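Local coordinates for erythrocyte membrane protein 1 (Plasmodium falciparum, PDB 6S8T), which probably binds the host endothelial receptor ICAM-1 through this DBLbeta domain, one piece of a much longer parasite adhesin displayed on infected erythrocytes, at residues E367-A372 with E397-T402. Residues are numbered along the deposited sequence; the frame is centred on the assembly and turned at random.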
loop_
_atom_site.group_PDB
_atom_site.type_symbol
_atom_site.label_atom_id
_atom_site.label_comp_id
_atom_site.label_asym_id
_atom_site.label_seq_id
_atom_site.Cartn_x
_atom_site.Cartn_y
_atom_site.Cartn_z
ATOM N N GLU A 367 11.938 6.653 -14.952
ATOM C CA GLU A 367 12.537 7.968 -14.753
ATOM C C GLU A 367 13.310 8.032 -13.441
ATOM O O GLU A 367 14.436 8.545 -13.400
ATOM C CB GLU A 367 11.449 9.041 -14.796
ATOM C CG GLU A 367 11.938 10.451 -14.531
ATOM C CD GLU A 367 10.840 11.484 -14.694
ATOM O OE1 GLU A 367 10.001 11.327 -15.610
ATOM O OE2 GLU A 367 10.810 12.450 -13.906
ATOM N N LEU A 368 12.728 7.505 -12.361
ATOM C CA LEU A 368 13.403 7.520 -11.068
ATOM C C LEU A 368 14.598 6.574 -11.040
ATOM O O LEU A 368 15.604 6.871 -10.387
ATOM C CB LEU A 368 12.418 7.158 -9.958
ATOM C CG LEU A 368 11.291 8.166 -9.733
ATOM C CD1 LEU A 368 10.274 7.618 -8.748
ATOM C CD2 LEU A 368 11.860 9.487 -9.244
ATOM N N TYR A 369 14.503 5.437 -11.730
ATOM C CA TYR A 369 15.608 4.485 -11.745
ATOM C C TYR A 369 16.811 5.049 -12.490
ATOM O O TYR A 369 17.956 4.865 -12.061
ATOM C CB TYR A 369 15.149 3.170 -12.373
ATOM C CG TYR A 369 16.116 2.023 -12.192
ATOM C CD1 TYR A 369 16.046 1.199 -11.073
ATOM C CD2 TYR A 369 17.091 1.753 -13.146
ATOM C CE1 TYR A 369 16.927 0.143 -10.906
ATOM C CE2 TYR A 369 17.974 0.703 -12.988
ATOM C CZ TYR A 369 17.887 -0.098 -11.868
ATOM O OH TYR A 369 18.766 -1.146 -11.713
ATOM N N LEU A 370 16.568 5.745 -13.604
ATOM C CA LEU A 370 17.662 6.320 -14.381
ATOM C C LEU A 370 18.340 7.459 -13.629
ATOM O O LEU A 370 19.567 7.604 -13.686
ATOM C CB LEU A 370 17.146 6.808 -15.734
ATOM C CG LEU A 370 16.607 5.749 -16.698
ATOM C CD1 LEU A 370 16.034 6.408 -17.940
ATOM C CD2 LEU A 370 17.693 4.754 -17.069
ATOM N N GLN A 371 17.559 8.282 -12.926
ATOM C CA GLN A 371 18.148 9.393 -12.186
ATOM C C GLN A 371 18.949 8.909 -10.986
ATOM O O GLN A 371 19.910 9.571 -10.579
ATOM C CB GLN A 371 17.059 10.366 -11.747
ATOM C CG GLN A 371 16.391 11.079 -12.904
ATOM C CD GLN A 371 15.439 12.160 -12.451
ATOM O OE1 GLN A 371 14.781 12.806 -13.266
ATOM N NE2 GLN A 371 15.360 12.366 -11.145
ATOM N N ALA A 372 18.579 7.761 -10.415
ATOM C CA ALA A 372 19.318 7.226 -9.276
ATOM C C ALA A 372 20.750 6.874 -9.659
ATOM O O ALA A 372 21.698 7.213 -8.940
ATOM C CB ALA A 372 18.599 6.003 -8.709
ATOM N N GLU A 397 20.771 1.898 -3.475
ATOM C CA GLU A 397 21.223 0.711 -2.763
ATOM C C GLU A 397 20.906 -0.560 -3.541
ATOM O O GLU A 397 21.660 -1.538 -3.463
ATOM C CB GLU A 397 20.598 0.672 -1.371
ATOM C CG GLU A 397 21.140 1.721 -0.415
ATOM C CD GLU A 397 22.642 1.615 -0.231
ATOM O OE1 GLU A 397 23.380 2.371 -0.897
ATOM O OE2 GLU A 397 23.082 0.766 0.571
ATOM N N LEU A 398 19.813 -0.561 -4.306
ATOM C CA LEU A 398 19.486 -1.709 -5.145
ATOM C C LEU A 398 20.495 -1.862 -6.281
ATOM O O LEU A 398 20.991 -2.966 -6.545
ATOM C CB LEU A 398 18.069 -1.553 -5.695
ATOM C CG LEU A 398 17.394 -2.752 -6.357
ATOM C CD1 LEU A 398 17.274 -3.891 -5.369
ATOM C CD2 LEU A 398 16.021 -2.355 -6.878
ATOM N N GLN A 399 20.812 -0.759 -6.963
ATOM C CA GLN A 399 21.797 -0.794 -8.040
ATOM C C GLN A 399 23.181 -1.166 -7.523
ATOM O O GLN A 399 23.959 -1.809 -8.237
ATOM C CB GLN A 399 21.826 0.562 -8.751
ATOM C CG GLN A 399 20.551 0.863 -9.543
ATOM C CD GLN A 399 20.300 2.348 -9.733
ATOM O OE1 GLN A 399 21.076 3.185 -9.275
ATOM N NE2 GLN A 399 19.198 2.682 -10.397
ATOM N N LYS A 400 23.496 -0.786 -6.285
ATOM C CA LYS A 400 24.797 -1.105 -5.707
ATOM C C LYS A 400 24.952 -2.606 -5.477
ATOM O O LYS A 400 26.035 -3.163 -5.691
ATOM C CB LYS A 400 24.971 -0.327 -4.402
ATOM C CG LYS A 400 26.251 -0.597 -3.643
ATOM C CD LYS A 400 26.301 0.270 -2.396
ATOM C CE LYS A 400 27.536 -0.017 -1.576
ATOM N NZ LYS A 400 27.638 0.852 -0.368
ATOM N N VAL A 401 23.882 -3.278 -5.047
ATOM C CA VAL A 401 23.953 -4.719 -4.818
ATOM C C VAL A 401 24.008 -5.474 -6.141
ATOM O O VAL A 401 24.796 -6.413 -6.302
ATOM C CB VAL A 401 22.764 -5.187 -3.957
ATOM C CG1 VAL A 401 22.649 -6.702 -4.002
ATOM C CG2 VAL A 401 22.917 -4.706 -2.520
ATOM N N THR A 402 23.173 -5.086 -7.106
ATOM C CA THR A 402 23.085 -5.808 -8.369
ATOM C C THR A 402 24.203 -5.462 -9.341
ATOM O O THR A 402 24.336 -6.142 -10.364
ATOM C CB THR A 402 21.743 -5.534 -9.053
ATOM O OG1 THR A 402 21.657 -4.147 -9.398
ATOM C CG2 THR A 402 20.588 -5.899 -8.134
HETATM O O HOH W 1 19.141 -3.517 -10.357
#
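Gln399 reaches across to Tyr369 and joins the last turns of two helices, 335-372 and 388-402, in the helical Duffy-binding-like (DBL) fold of this DBLbeta domain. The pairing illustrates how one buried amide can serve a backbone carbonyl and an aromatic face at once. In the polar part of the contact, Gln399 NE2 donates to Tyr369 O over 3.0 Å, through the hydrogen on the OE1 side. The bond is bent, with 137° at the hydrogen, although the acceptor lies close to the amide plane. The aromatic part uses the other N-H, trans to OE1, which points at the ring: NE2 sits 3.2 Å above the centre of the Tyr369 ring, and the amide plane stands almost upright on it, at 85°. A chi1 of -168° carries the Tyr369 ring back beside its own carbonyl carbon, which lets one NE2 meet both groups. Van der Waals packing completes the direct contact, as Gln399 CG approaches Tyr369 OH at 3.5 Å while OE1 rests 3.8 Å from Ala372 CB. Elsewhere on helix 388-402, Phe395 meets the Tyr369 ring edge-to-face, and Lys396 NZ hydrogen-bonds to Ala372 O, another tie between the end of helix 335-372 and its neighbour. A water adds a further link: in the plane of the tyrosine ring, at its edge, it bridges Tyr369 OH and Thr402 OG1 by hydrogen bonds of 2.8 Å each.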